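Local structure of signal recognition particle receptor FtsY (Sulfolobus acidocaldarius, 5L3S) at residues B[16-21]-B[53-58]; B[25-30]-B[46-51]; B[98-103]-B[183-188]; B[132-137]-B[157-162]; B[240-245]-B[264-269]. The protein is the signal recognition particle receptor, an SRP54-type protein that joins a helical bundle domain to a P-loop GTPase domain. One frame throughout, in Å; residues are numbered along the deposited sequence. Where two conformers were deposited one is given.

In the fold
From the N terminus, contact 1 closes the first loop, bringing residues 16-21 onto 53-58 where helix 41-55 ends. Contact 2 is nested inside that loop and pairs helices 20-36 and 41-55; both belong to the helical bundle. Later, contact 3 joins strands 102-107 and 186-191 of the GTPase-domain sheet. Contact 4 is nested within it, and its strand 132-137 is the other sheet neighbour of 186-191. Contact 5 closes last, bringing the start of strand 244-248 of the same sheet onto the chain leading from helix 258-266 into strand 270-274. Contacts 2 and 5 touch through Asp50 and Tyr264, tying bundle to GTPase domain, whereas the centres of contacts 1 and 4 stand about 58 Å apart.

Contact 1: residues B[16-21]-B[53-58]; sequences KTIKED and NNLIGK
Two backbone hydrogen bonds hold Ile18 against the turn that follows helix 41-55. Ile18 N donates to Lys58 O at 2.9 Å, almost straight at 173° and nearly along the C=O axis. Gly57 N returns a bond to Ile18 O, also 2.9 Å but more bent at 158°. One residue therefore spends both its N-H and its carbonyl on the turn. The turn is a type II beta turn from Leu55 to Lys58, closed by Lys58 N on Leu55 O at 3.0 Å; Gly57 has a positive phi of 106°, a conformation that favours glycine.

The van der Waals contacts lie beside these bonds. Ile18 has its CB directed at the turn, 3.4 Å from Leu55 O, while its CD1 makes an apolar pair with Leu55 CB at 4.3 Å. Ile56 comes from the other segment: its CD1 presses on the backbone at Glu20, 3.3 Å from Glu20 N, and touches Glu20 CB at 3.9 Å. Thr17 adds its methyl CG2, 3.8 Å from Gly57 O. Leu23 of helix 20-36 packs on Ile18, Leu55 and Ile56 together.

Among charged groups, Glu20 extends away from the turn to a salt bridge with Lys52. Lys16 pairs by backbone with Val60, so the arrangement continues into the small antiparallel sheet of strands 15-17 and 59-61 in the SRP54-type helical bundle.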
# COMPACT_ATOMS: atom_id res chain seq x y z
N LYS B 16 13.68 32.06 30.52
CA LYS B 16 14.60 30.93 30.69
C LYS B 16 15.17 30.47 29.36
O LYS B 16 14.51 30.53 28.33
CB LYS B 16 13.91 29.76 31.40
CG LYS B 16 13.70 29.96 32.90
CD LYS B 16 15.01 30.25 33.62
CE LYS B 16 14.79 30.36 35.12
NZ LYS B 16 16.00 30.86 35.84
N THR B 17 16.42 30.01 29.39
CA THR B 17 17.10 29.56 28.18
C THR B 17 16.90 28.06 27.96
O THR B 17 17.16 27.24 28.84
CB THR B 17 18.60 29.88 28.24
OG1 THR B 17 18.78 31.28 28.47
CG2 THR B 17 19.29 29.48 26.95
N ILE B 18 16.44 27.69 26.77
CA ILE B 18 16.22 26.28 26.46
C ILE B 18 17.54 25.55 26.28
O ILE B 18 18.39 25.97 25.49
CB ILE B 18 15.37 26.10 25.21
CG1 ILE B 18 13.99 26.73 25.41
CG2 ILE B 18 15.24 24.62 24.87
CD1 ILE B 18 13.12 26.65 24.16
N LYS B 19 17.70 24.45 27.01
CA LYS B 19 18.88 23.60 26.90
C LYS B 19 18.43 22.25 26.37
O LYS B 19 17.24 21.94 26.41
CB LYS B 19 19.54 23.40 28.26
CG LYS B 19 19.82 24.69 29.02
CD LYS B 19 20.76 25.58 28.23
CE LYS B 19 21.00 26.90 28.97
NZ LYS B 19 21.58 26.67 30.31
N GLU B 20 19.38 21.45 25.89
CA GLU B 20 19.04 20.14 25.31
C GLU B 20 18.25 19.27 26.28
O GLU B 20 17.26 18.66 25.90
CB GLU B 20 20.28 19.40 24.82
CG GLU B 20 19.92 18.16 23.99
CD GLU B 20 21.13 17.41 23.45
OE1 GLU B 20 22.26 17.73 23.86
OE2 GLU B 20 20.93 16.51 22.61
N ASP B 21 18.68 19.26 27.54
CA ASP B 21 18.04 18.51 28.61
C ASP B 21 16.55 18.84 28.78
O ASP B 21 15.76 17.99 29.18
CB ASP B 21 18.79 18.75 29.92
CG ASP B 21 18.13 18.08 31.11
OD1 ASP B 21 17.53 18.79 31.94
OD2 ASP B 21 18.21 16.84 31.21
N ASN B 53 17.89 21.88 17.20
CA ASN B 53 18.85 22.93 16.88
C ASN B 53 18.24 24.32 16.80
O ASN B 53 18.88 25.31 17.15
CB ASN B 53 19.58 22.62 15.59
CG ASN B 53 20.52 21.45 15.73
OD1 ASN B 53 21.18 21.31 16.76
ND2 ASN B 53 20.58 20.60 14.71
N ASN B 54 17.00 24.39 16.35
CA ASN B 54 16.32 25.68 16.31
C ASN B 54 16.02 26.18 17.72
O ASN B 54 15.96 27.39 17.95
CB ASN B 54 15.01 25.58 15.53
CG ASN B 54 14.30 26.92 15.41
OD1 ASN B 54 13.51 27.29 16.28
ND2 ASN B 54 14.60 27.65 14.35
N LEU B 55 15.85 25.27 18.67
CA LEU B 55 15.39 25.67 20.00
C LEU B 55 16.50 25.82 21.05
O LEU B 55 16.35 26.60 21.99
CB LEU B 55 14.29 24.74 20.50
CG LEU B 55 12.98 24.86 19.71
CD1 LEU B 55 11.99 23.78 20.09
CD2 LEU B 55 12.38 26.25 19.91
N ILE B 56 17.59 25.07 20.89
CA ILE B 56 18.69 25.14 21.84
C ILE B 56 19.23 26.57 21.82
O ILE B 56 19.73 27.03 20.80
CB ILE B 56 19.86 24.20 21.49
CG1 ILE B 56 19.43 22.74 21.54
CG2 ILE B 56 21.02 24.40 22.48
CD1 ILE B 56 18.74 22.39 22.79
N GLY B 57 19.09 27.26 22.94
CA GLY B 57 19.60 28.61 23.06
C GLY B 57 18.53 29.69 23.03
O GLY B 57 18.80 30.84 23.39
N LYS B 58 17.32 29.33 22.61
CA LYS B 58 16.21 30.27 22.56
C LYS B 58 15.67 30.54 23.96
O LYS B 58 15.64 29.65 24.80
CB LYS B 58 15.09 29.76 21.66
CG LYS B 58 15.50 29.49 20.22
CD LYS B 58 16.10 30.70 19.54
CE LYS B 58 16.30 30.47 18.05
NZ LYS B 58 17.05 31.59 17.40

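Contact 2: residues B[25-30]-B[46-51]; sequences DVIEEL and KILEDL
Ile27 lays its CD1 against CD2 of Leu51, 3.7 Å apart, the two side chains sliding past each other in opposite directions. Its other branch, CG2, meets Leu48 CD1 at 4.1 Å, so the beta-branched residue is shared between two leucines one helical turn apart. Leu48 CD1 also rests on the backbone, 3.7 Å from Ile27 O. Leu30, a turn further along, crosses Leu51 at about a right angle, with its CD1 at 4.1 Å from Leu51 CD2, and its CB faces Leu48 CD2 at 4.2 Å.

Leu51 has CG anti to the backbone N (chi1 178°), whereas Leu48 has CG anti to the carbonyl carbon (chi1 -68°). The two CG atoms thus leave their CB in different directions, and Leu51 CD2 is the methyl that meets both Ile27 and Leu30. All four touching residues are buried and apolar. The helix segments run antiparallel, at 154° with a closest axis approach of 10.8 Å, a fairly wide spacing bridged by branched side chains.

Helices 20-36 and 41-55 thus form adjacent members of the bundle. Helix 66-85 packs on both, Val70 touching Leu30 and Leu74 touching Ile47, while Ile47 also meets Leu260 and Tyr264 of helix 258-266.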
# COMPACT_ATOMS: atom_id res chain seq x y z
N ASP B 25 12.63 14.59 26.67
CA ASP B 25 11.39 13.84 26.82
C ASP B 25 10.38 14.13 25.72
O ASP B 25 9.77 13.22 25.17
CB ASP B 25 10.74 14.13 28.18
CG ASP B 25 11.48 13.49 29.32
OD1 ASP B 25 12.28 12.56 29.05
OD2 ASP B 25 11.26 13.90 30.48
N VAL B 26 10.19 15.41 25.40
CA VAL B 26 9.19 15.76 24.40
C VAL B 26 9.63 15.37 22.99
O VAL B 26 8.80 15.01 22.15
CB VAL B 26 8.79 17.26 24.49
CG1 VAL B 26 9.96 18.16 24.16
CG2 VAL B 26 7.60 17.54 23.57
N ILE B 27 10.94 15.43 22.72
CA ILE B 27 11.45 15.04 21.41
C ILE B 27 11.18 13.55 21.15
O ILE B 27 10.84 13.15 20.04
CB ILE B 27 12.96 15.37 21.25
CG1 ILE B 27 13.18 16.88 21.18
CG2 ILE B 27 13.52 14.77 19.98
CD1 ILE B 27 12.60 17.53 19.96
N GLU B 28 11.31 12.74 22.20
CA GLU B 28 11.02 11.32 22.05
C GLU B 28 9.54 11.03 21.82
O GLU B 28 9.20 10.19 20.98
CB GLU B 28 11.57 10.50 23.22
CG GLU B 28 13.09 10.43 23.23
CD GLU B 28 13.67 10.00 21.89
OE1 GLU B 28 13.44 8.85 21.47
OE2 GLU B 28 14.36 10.82 21.25
N GLU B 29 8.65 11.70 22.55
CA GLU B 29 7.22 11.53 22.30
C GLU B 29 6.87 11.93 20.86
O GLU B 29 6.10 11.26 20.19
CB GLU B 29 6.37 12.33 23.28
CG GLU B 29 6.31 11.73 24.68
CD GLU B 29 5.56 12.61 25.67
OE1 GLU B 29 5.22 13.76 25.32
OE2 GLU B 29 5.31 12.15 26.80
N LEU B 30 7.47 13.03 20.40
CA LEU B 30 7.22 13.49 19.03
C LEU B 30 7.76 12.50 17.99
O LEU B 30 7.17 12.34 16.92
CB LEU B 30 7.81 14.88 18.81
CG LEU B 30 7.07 16.00 19.55
CD1 LEU B 30 7.81 17.33 19.45
CD2 LEU B 30 5.64 16.12 19.04
N LYS B 46 15.82 13.68 10.97
CA LYS B 46 16.33 14.96 10.49
C LYS B 46 15.44 16.11 10.95
O LYS B 46 15.92 17.15 11.37
CB LYS B 46 16.44 14.97 8.96
CG LYS B 46 17.56 14.11 8.40
CD LYS B 46 17.43 14.00 6.89
CE LYS B 46 18.61 13.27 6.26
NZ LYS B 46 18.33 12.91 4.84
N ILE B 47 14.13 15.91 10.88
CA ILE B 47 13.19 16.95 11.28
C ILE B 47 13.33 17.28 12.77
O ILE B 47 13.28 18.45 13.17
CB ILE B 47 11.75 16.53 10.94
CG1 ILE B 47 11.50 16.74 9.45
CG2 ILE B 47 10.74 17.32 11.75
CD1 ILE B 47 10.18 16.23 8.98
N LEU B 48 13.52 16.25 13.58
CA LEU B 48 13.65 16.47 15.01
C LEU B 48 15.01 17.06 15.39
O LEU B 48 15.14 17.79 16.37
CB LEU B 48 13.40 15.16 15.77
CG LEU B 48 11.95 14.68 15.68
CD1 LEU B 48 11.81 13.41 16.47
CD2 LEU B 48 10.99 15.75 16.18
N GLU B 49 16.03 16.72 14.60
CA GLU B 49 17.35 17.33 14.79
C GLU B 49 17.27 18.81 14.43
O GLU B 49 17.89 19.64 15.09
CB GLU B 49 18.42 16.64 13.95
CG GLU B 49 18.89 15.30 14.51
CD GLU B 49 19.58 15.45 15.86
OE1 GLU B 49 20.46 16.33 15.99
OE2 GLU B 49 19.22 14.69 16.79
N ASP B 50 16.52 19.12 13.37
CA ASP B 50 16.28 20.52 12.98
C ASP B 50 15.61 21.25 14.13
O ASP B 50 15.98 22.37 14.48
CB ASP B 50 15.37 20.60 11.74
CG ASP B 50 16.08 20.23 10.44
OD1 ASP B 50 17.33 20.18 10.43
OD2 ASP B 50 15.38 20.01 9.42
N LEU B 51 14.60 20.60 14.70
CA LEU B 51 13.79 21.16 15.77
C LEU B 51 14.64 21.47 17.01
O LEU B 51 14.61 22.59 17.53
CB LEU B 51 12.66 20.17 16.11
CG LEU B 51 11.72 20.56 17.24
CD1 LEU B 51 11.05 21.91 16.95
CD2 LEU B 51 10.70 19.45 17.49

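Contact 3: residues B[98-103]-B[183-188]; sequences GKKPFV and NIDVVL
The C-terminal ends of segments 98-103 and 183-188 pair in parallel in the sheet of the P-loop GTPase domain, where Phe102 pairs with Val186 and Val103 with Val187. Phe102 supplies both backbone bonds: its N donates to Asp185 O at 2.7 Å (173°), and its O receives Val187 N at 3.0 Å (154°). The same carbonyl takes a CA-H...O contact from Val186. Just ahead of the strand, a cis peptide bond joins Lys100 to Pro101, and on the other segment Asn183, with positive phi, is the C-prime residue of the Schellman motif that ends helix 168-181.

Pro101 and Val187 lie side by side and point the same way, with Pro101 CG at 3.6 Å from Val187 CG2. That methyl is anti to the carbonyl carbon of Val187, and Ala179 of helix 168-181 packs on both residues. On the opposite face of the sheet, Phe102 CB and Val186 CG2 make a looser contact, and Leu125 of helix 114-127 covers Val186. Strand 132-137 flanks strand 186-191 on its other edge, Val186 bonding by backbone to Ile133.

Ahead of the paired residues, Lys100 runs alongside Asp185, bending at chi2 and chi4. The resulting salt bridge is accompanied by a water that donates to Asp185 O at 2.9 Å and to Lys99 O at 3.1 Å. Lys100 NZ meets Asp185 OD1 at 2.8 Å from above the carboxylate plane, 37° out of it.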
# COMPACT_ATOMS: atom_id res chain seq x y z
N GLY B 98 -3.12 27.16 -22.72
CA GLY B 98 -3.66 27.35 -24.05
C GLY B 98 -3.71 26.03 -24.78
O GLY B 98 -4.20 25.94 -25.91
N LYS B 99 -3.20 25.00 -24.12
CA LYS B 99 -3.09 23.67 -24.70
C LYS B 99 -4.44 22.97 -24.75
O LYS B 99 -5.20 22.97 -23.78
CB LYS B 99 -2.08 22.83 -23.92
CG LYS B 99 -0.73 23.51 -23.75
CD LYS B 99 -0.16 23.92 -25.10
CE LYS B 99 0.84 25.06 -24.97
NZ LYS B 99 1.40 25.43 -26.30
N LYS B 100 -4.75 22.41 -25.91
CA LYS B 100 -5.90 21.54 -26.06
C LYS B 100 -5.49 20.34 -26.90
O LYS B 100 -5.19 20.48 -28.08
CB LYS B 100 -7.10 22.27 -26.67
CG LYS B 100 -7.82 23.16 -25.67
CD LYS B 100 -9.30 23.24 -25.93
CE LYS B 100 -9.91 24.46 -25.23
NZ LYS B 100 -9.63 24.46 -23.75
N PRO B 101 -5.48 19.16 -26.28
CA PRO B 101 -5.89 19.00 -24.88
C PRO B 101 -4.74 19.26 -23.92
O PRO B 101 -3.58 19.27 -24.34
CB PRO B 101 -6.25 17.52 -24.82
CG PRO B 101 -5.29 16.89 -25.78
CD PRO B 101 -5.09 17.88 -26.89
N PHE B 102 -5.06 19.46 -22.65
CA PHE B 102 -4.06 19.42 -21.58
C PHE B 102 -3.92 17.95 -21.23
O PHE B 102 -4.90 17.30 -20.89
CB PHE B 102 -4.57 20.23 -20.38
CG PHE B 102 -3.56 20.41 -19.28
CD1 PHE B 102 -3.33 19.39 -18.35
CD2 PHE B 102 -2.87 21.60 -19.15
CE1 PHE B 102 -2.41 19.57 -17.33
CE2 PHE B 102 -1.95 21.78 -18.14
CZ PHE B 102 -1.72 20.77 -17.22
N VAL B 103 -2.71 17.41 -21.33
CA VAL B 103 -2.48 15.98 -21.20
C VAL B 103 -1.86 15.62 -19.85
O VAL B 103 -0.80 16.14 -19.49
CB VAL B 103 -1.56 15.46 -22.32
CG1 VAL B 103 -1.26 13.98 -22.12
CG2 VAL B 103 -2.21 15.70 -23.69
N ASN B 183 -11.30 19.23 -29.99
CA ASN B 183 -11.10 20.33 -29.04
C ASN B 183 -11.50 19.97 -27.61
O ASN B 183 -12.11 20.77 -26.90
CB ASN B 183 -11.83 21.59 -29.52
CG ASN B 183 -11.16 22.24 -30.71
OD1 ASN B 183 -9.96 22.52 -30.68
ND2 ASN B 183 -11.92 22.46 -31.78
N ILE B 184 -11.17 18.74 -27.20
CA ILE B 184 -11.36 18.26 -25.83
C ILE B 184 -10.35 18.94 -24.90
O ILE B 184 -9.18 19.09 -25.25
CB ILE B 184 -11.18 16.73 -25.78
CG1 ILE B 184 -12.19 16.03 -26.70
CG2 ILE B 184 -11.26 16.19 -24.34
CD1 ILE B 184 -13.61 16.46 -26.50
N ASP B 185 -10.80 19.34 -23.71
CA ASP B 185 -9.96 20.10 -22.79
C ASP B 185 -8.82 19.28 -22.20
O ASP B 185 -7.69 19.77 -22.06
CB ASP B 185 -10.79 20.69 -21.65
CG ASP B 185 -11.77 21.76 -22.11
OD1 ASP B 185 -11.48 22.49 -23.08
OD2 ASP B 185 -12.85 21.87 -21.49
N VAL B 186 -9.12 18.04 -21.83
CA VAL B 186 -8.16 17.23 -21.10
C VAL B 186 -8.11 15.78 -21.59
O VAL B 186 -9.14 15.17 -21.85
CB VAL B 186 -8.52 17.22 -19.59
CG1 VAL B 186 -7.61 16.28 -18.82
CG2 VAL B 186 -8.49 18.64 -19.02
N VAL B 187 -6.89 15.23 -21.69
CA VAL B 187 -6.71 13.79 -21.83
C VAL B 187 -6.05 13.22 -20.57
O VAL B 187 -5.03 13.75 -20.10
CB VAL B 187 -5.83 13.45 -23.04
CG1 VAL B 187 -5.49 11.93 -23.06
CG2 VAL B 187 -6.52 13.88 -24.31
N LEU B 188 -6.62 12.14 -20.02
CA LEU B 188 -6.05 11.46 -18.85
C LEU B 188 -5.57 10.09 -19.28
O LEU B 188 -6.36 9.30 -19.76
CB LEU B 188 -7.12 11.29 -17.76
CG LEU B 188 -7.77 12.60 -17.33
CD1 LEU B 188 -8.81 12.34 -16.27
CD2 LEU B 188 -6.71 13.52 -16.81
O HOH W 1 -7.66 22.66 -21.84

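Contact 4: residues B[132-137]-B[157-162]; sequences TIIAAS and VQLIRG. With SO4 (sulfate ion), chain X.
Ile134 O takes Ile160 N at 2.8 Å in a bond that is practically straight, 179°, and also receives a CA-H...O contact from Leu159 CA. Ala136 N then donates to Ile160 O at 3.0 Å. A third link, Ile134 N to Gln158 O at 3.1 Å, completes the parallel ladder. Before it, a water replaces direct pairing by donating to Thr132 O and accepting from Gln158 N.

Leu159 reaches back across the strand: its CD1 lies 3.6 Å from Ile134 CG2 and also touches Ala136 CB. Its side chain crosses that of Ile134 obliquely. Ile134 CD1 meets Val157 CG2 at 4.0 Å, at about a right angle. The face bearing Ile133 and Ile160 is joined by Ile133 CD1 on Ile160 CG1, again 4.0 Å.

Beyond the strand, a sulfate ion, probably from the crystallisation liquor, is held by backbone amides, Arg161 N to its O3 at 2.6 Å and Gly162 N to its O1. Helix 144-155 covers Leu159 through Ala149 and Ala152, and Gln145 bonds the carbonyls of Ala136 and Arg161. Strand 132-137, this helix and strand 158-160 form a beta-alpha-beta crossover at the edge of the P-loop GTPase sheet.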
# COMPACT_ATOMS: atom_id res chain seq x y z
N THR B 132 -13.27 15.92 -21.11
CA THR B 132 -12.19 14.97 -20.85
C THR B 132 -12.37 13.70 -21.65
O THR B 132 -13.49 13.26 -21.89
CB THR B 132 -12.16 14.56 -19.36
OG1 THR B 132 -13.38 13.88 -19.03
CG2 THR B 132 -12.01 15.77 -18.45
N ILE B 133 -11.25 13.09 -22.05
CA ILE B 133 -11.29 11.71 -22.54
C ILE B 133 -10.19 10.94 -21.84
O ILE B 133 -9.20 11.51 -21.36
CB ILE B 133 -11.11 11.59 -24.07
CG1 ILE B 133 -9.69 11.95 -24.49
CG2 ILE B 133 -12.14 12.43 -24.82
CD1 ILE B 133 -9.45 11.76 -25.97
N ILE B 134 -10.37 9.63 -21.75
CA ILE B 134 -9.42 8.77 -21.07
C ILE B 134 -8.74 7.88 -22.09
O ILE B 134 -9.40 7.33 -22.98
CB ILE B 134 -10.15 7.85 -20.07
CG1 ILE B 134 -10.99 8.68 -19.10
CG2 ILE B 134 -9.16 6.91 -19.38
CD1 ILE B 134 -11.92 7.86 -18.22
N ALA B 135 -7.42 7.78 -21.99
CA ALA B 135 -6.64 6.82 -22.75
C ALA B 135 -6.44 5.56 -21.90
O ALA B 135 -5.83 5.62 -20.82
CB ALA B 135 -5.30 7.42 -23.12
N ALA B 136 -6.94 4.43 -22.39
CA ALA B 136 -6.77 3.14 -21.72
C ALA B 136 -5.41 2.55 -22.03
O ALA B 136 -5.30 1.54 -22.74
CB ALA B 136 -7.89 2.19 -22.13
N SER B 137 -4.36 3.16 -21.50
CA SER B 137 -2.99 2.76 -21.84
C SER B 137 -2.37 1.68 -20.93
O SER B 137 -1.18 1.42 -21.02
CB SER B 137 -2.08 3.98 -21.96
OG SER B 137 -2.30 4.67 -23.18
N VAL B 157 -18.06 9.82 -20.34
CA VAL B 157 -16.96 10.39 -21.10
C VAL B 157 -16.41 9.35 -22.05
O VAL B 157 -16.58 8.15 -21.82
CB VAL B 157 -15.82 10.90 -20.18
CG1 VAL B 157 -16.34 12.02 -19.29
CG2 VAL B 157 -15.24 9.77 -19.36
N GLN B 158 -15.76 9.81 -23.11
CA GLN B 158 -15.20 8.90 -24.11
C GLN B 158 -13.94 8.19 -23.62
O GLN B 158 -13.02 8.82 -23.10
CB GLN B 158 -14.87 9.66 -25.38
CG GLN B 158 -13.98 8.88 -26.33
CD GLN B 158 -14.76 8.11 -27.38
OE1 GLN B 158 -15.56 8.69 -28.11
NE2 GLN B 158 -14.53 6.80 -27.46
N LEU B 159 -13.90 6.88 -23.80
CA LEU B 159 -12.70 6.09 -23.53
C LEU B 159 -12.05 5.71 -24.85
O LEU B 159 -12.70 5.18 -25.74
CB LEU B 159 -13.05 4.81 -22.77
CG LEU B 159 -11.87 3.90 -22.46
CD1 LEU B 159 -10.90 4.59 -21.49
CD2 LEU B 159 -12.35 2.57 -21.88
N ILE B 160 -10.75 5.97 -24.97
CA ILE B 160 -10.04 5.55 -26.16
C ILE B 160 -9.28 4.26 -25.85
O ILE B 160 -8.37 4.24 -25.00
CB ILE B 160 -9.09 6.65 -26.65
CG1 ILE B 160 -9.89 7.93 -26.93
CG2 ILE B 160 -8.32 6.20 -27.90
CD1 ILE B 160 -10.76 7.84 -28.18
N ARG B 161 -9.66 3.17 -26.51
CA ARG B 161 -9.04 1.87 -26.25
C ARG B 161 -7.89 1.57 -27.21
O ARG B 161 -7.07 0.68 -26.96
CB ARG B 161 -10.09 0.75 -26.33
CG ARG B 161 -11.30 0.98 -25.43
CD ARG B 161 -11.99 -0.33 -25.06
NE ARG B 161 -13.44 -0.17 -24.94
CZ ARG B 161 -14.24 -1.00 -24.26
NH1 ARG B 161 -13.72 -2.04 -23.62
NH2 ARG B 161 -15.55 -0.77 -24.21
N GLY B 162 -7.83 2.31 -28.31
CA GLY B 162 -6.82 2.09 -29.33
C GLY B 162 -7.24 0.95 -30.24
O GLY B 162 -8.24 0.28 -30.01
S SO4 X . -11.24 3.42 -29.66
O1 SO4 X . -9.79 3.56 -29.77
O2 SO4 X . -11.87 4.64 -30.18
O3 SO4 X . -11.64 3.22 -28.26
O4 SO4 X . -11.69 2.27 -30.44
O HOH W 2 -15.68 12.57 -23.49

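Contact 5: residues B[240-245]-B[264-269]; sequences VGYDAV and YELKKP
Lys268 NZ donates to Tyr242 O at 2.7 Å, nearly in line with the carbonyl (C=O...N angle 169°). The lysine arrives there by passing over the Tyr242 ring: CG sits 3.8 Å from CE2 of that ring, and CE stands 4.2 Å above the plane, offset toward the rim. The ammonium lies too far from the ring centroid for more than a weak cation-pi attraction. A water accepts from Lys268 NZ at 3.1 Å and donates to Asp243 O, giving the amine a second partner.

Next come one backbone bond and the packing of Pro269. Val245 N bonds to Pro269 O at 2.9 Å, with an N-H...O angle of 146°, and the ring of Pro269 rests on Asp243 O, its CD at 3.5 Å. Ala244 CB touches Pro269 CG at 4.1 Å. This pairing starts the parallel alignment of strands 244-248 and 270-274, continued by the backbone bond of Val245 with Val271. With helix 258-266 between them, the strands make a beta-alpha-beta unit of the P-loop GTPase fold.

The Tyr242 ring is held at its far end, where OH bonds to Ala233 O of helix 228-239 and lies 3.8 Å from Leu266 CD1, the two side chains crossing at about a right angle. Leu266 itself packs on Leu230 and Ala233. Further out, Asp243 OD2 accepts from Arg217 N of strand 216-222, and Phe216 of that strand touches both Asp243 and Ala244.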
# COMPACT_ATOMS: atom_id res chain seq x y z
N VAL B 240 12.16 8.67 -14.03
CA VAL B 240 11.04 9.10 -14.87
C VAL B 240 10.80 10.61 -14.73
O VAL B 240 10.78 11.35 -15.72
CB VAL B 240 9.76 8.34 -14.48
CG1 VAL B 240 8.58 8.74 -15.37
CG2 VAL B 240 9.99 6.83 -14.53
N GLY B 241 10.64 11.07 -13.48
CA GLY B 241 10.29 12.46 -13.20
C GLY B 241 8.77 12.65 -13.17
O GLY B 241 8.05 12.08 -13.99
N TYR B 242 8.28 13.43 -12.21
CA TYR B 242 6.85 13.73 -12.13
C TYR B 242 6.67 15.11 -11.49
O TYR B 242 7.62 15.68 -10.95
CB TYR B 242 6.09 12.66 -11.35
CG TYR B 242 6.67 12.36 -9.98
CD1 TYR B 242 7.65 11.38 -9.83
CD2 TYR B 242 6.24 13.05 -8.85
CE1 TYR B 242 8.21 11.11 -8.58
CE2 TYR B 242 6.79 12.78 -7.60
CZ TYR B 242 7.77 11.80 -7.47
OH TYR B 242 8.33 11.52 -6.25
N ASP B 243 5.45 15.63 -11.55
CA ASP B 243 5.18 16.99 -11.09
C ASP B 243 4.52 17.03 -9.71
O ASP B 243 4.76 17.96 -8.93
CB ASP B 243 4.27 17.71 -12.09
CG ASP B 243 4.88 17.78 -13.47
OD1 ASP B 243 5.93 18.44 -13.61
OD2 ASP B 243 4.32 17.18 -14.41
N ALA B 244 3.68 16.04 -9.43
CA ALA B 244 2.94 16.00 -8.17
C ALA B 244 2.50 14.58 -7.80
O ALA B 244 2.62 13.65 -8.59
CB ALA B 244 1.75 16.91 -8.21
N VAL B 245 1.96 14.43 -6.59
CA VAL B 245 1.55 13.13 -6.11
C VAL B 245 0.08 13.20 -5.70
O VAL B 245 -0.37 14.23 -5.19
CB VAL B 245 2.41 12.74 -4.87
CG1 VAL B 245 1.80 11.58 -4.10
CG2 VAL B 245 3.84 12.43 -5.31
N TYR B 264 9.81 17.33 2.28
CA TYR B 264 11.09 17.54 2.96
C TYR B 264 12.27 17.01 2.14
O TYR B 264 13.27 17.70 1.98
CB TYR B 264 11.07 16.92 4.37
CG TYR B 264 12.25 17.27 5.22
CD1 TYR B 264 13.40 16.48 5.22
CD2 TYR B 264 12.24 18.39 6.04
CE1 TYR B 264 14.49 16.80 6.01
CE2 TYR B 264 13.31 18.72 6.83
CZ TYR B 264 14.44 17.92 6.81
OH TYR B 264 15.51 18.26 7.60
N GLU B 265 12.15 15.79 1.62
CA GLU B 265 13.23 15.15 0.86
C GLU B 265 13.28 15.50 -0.63
O GLU B 265 14.36 15.69 -1.18
CB GLU B 265 13.12 13.63 0.96
CG GLU B 265 13.53 13.09 2.29
CD GLU B 265 15.00 13.32 2.55
OE1 GLU B 265 15.80 13.07 1.62
OE2 GLU B 265 15.34 13.75 3.67
N LEU B 266 12.13 15.54 -1.28
CA LEU B 266 12.08 15.58 -2.75
C LEU B 266 11.51 16.88 -3.31
O LEU B 266 11.49 17.06 -4.52
CB LEU B 266 11.26 14.41 -3.28
CG LEU B 266 11.75 13.03 -2.84
CD1 LEU B 266 10.85 11.93 -3.39
CD2 LEU B 266 13.18 12.83 -3.29
N LYS B 267 11.07 17.77 -2.42
CA LYS B 267 10.38 18.99 -2.82
C LYS B 267 9.22 18.70 -3.76
O LYS B 267 9.00 19.44 -4.72
CB LYS B 267 11.34 20.01 -3.45
CG LYS B 267 12.35 20.58 -2.47
CD LYS B 267 11.64 20.99 -1.19
CE LYS B 267 12.58 21.01 0.01
NZ LYS B 267 11.80 21.06 1.28
N LYS B 268 8.48 17.62 -3.49
CA LYS B 268 7.35 17.24 -4.34
C LYS B 268 6.05 17.45 -3.57
O LYS B 268 5.96 17.13 -2.39
CB LYS B 268 7.46 15.78 -4.80
CG LYS B 268 8.63 15.54 -5.75
CD LYS B 268 8.39 16.25 -7.09
CE LYS B 268 9.51 15.93 -8.08
NZ LYS B 268 9.49 16.80 -9.28
N PRO B 269 5.05 18.04 -4.23
CA PRO B 269 3.78 18.28 -3.53
C PRO B 269 2.76 17.16 -3.70
O PRO B 269 2.72 16.49 -4.73
CB PRO B 269 3.27 19.55 -4.21
CG PRO B 269 3.76 19.42 -5.63
CD PRO B 269 5.13 18.77 -5.51
O HOH W 3 7.49 19.14 -9.18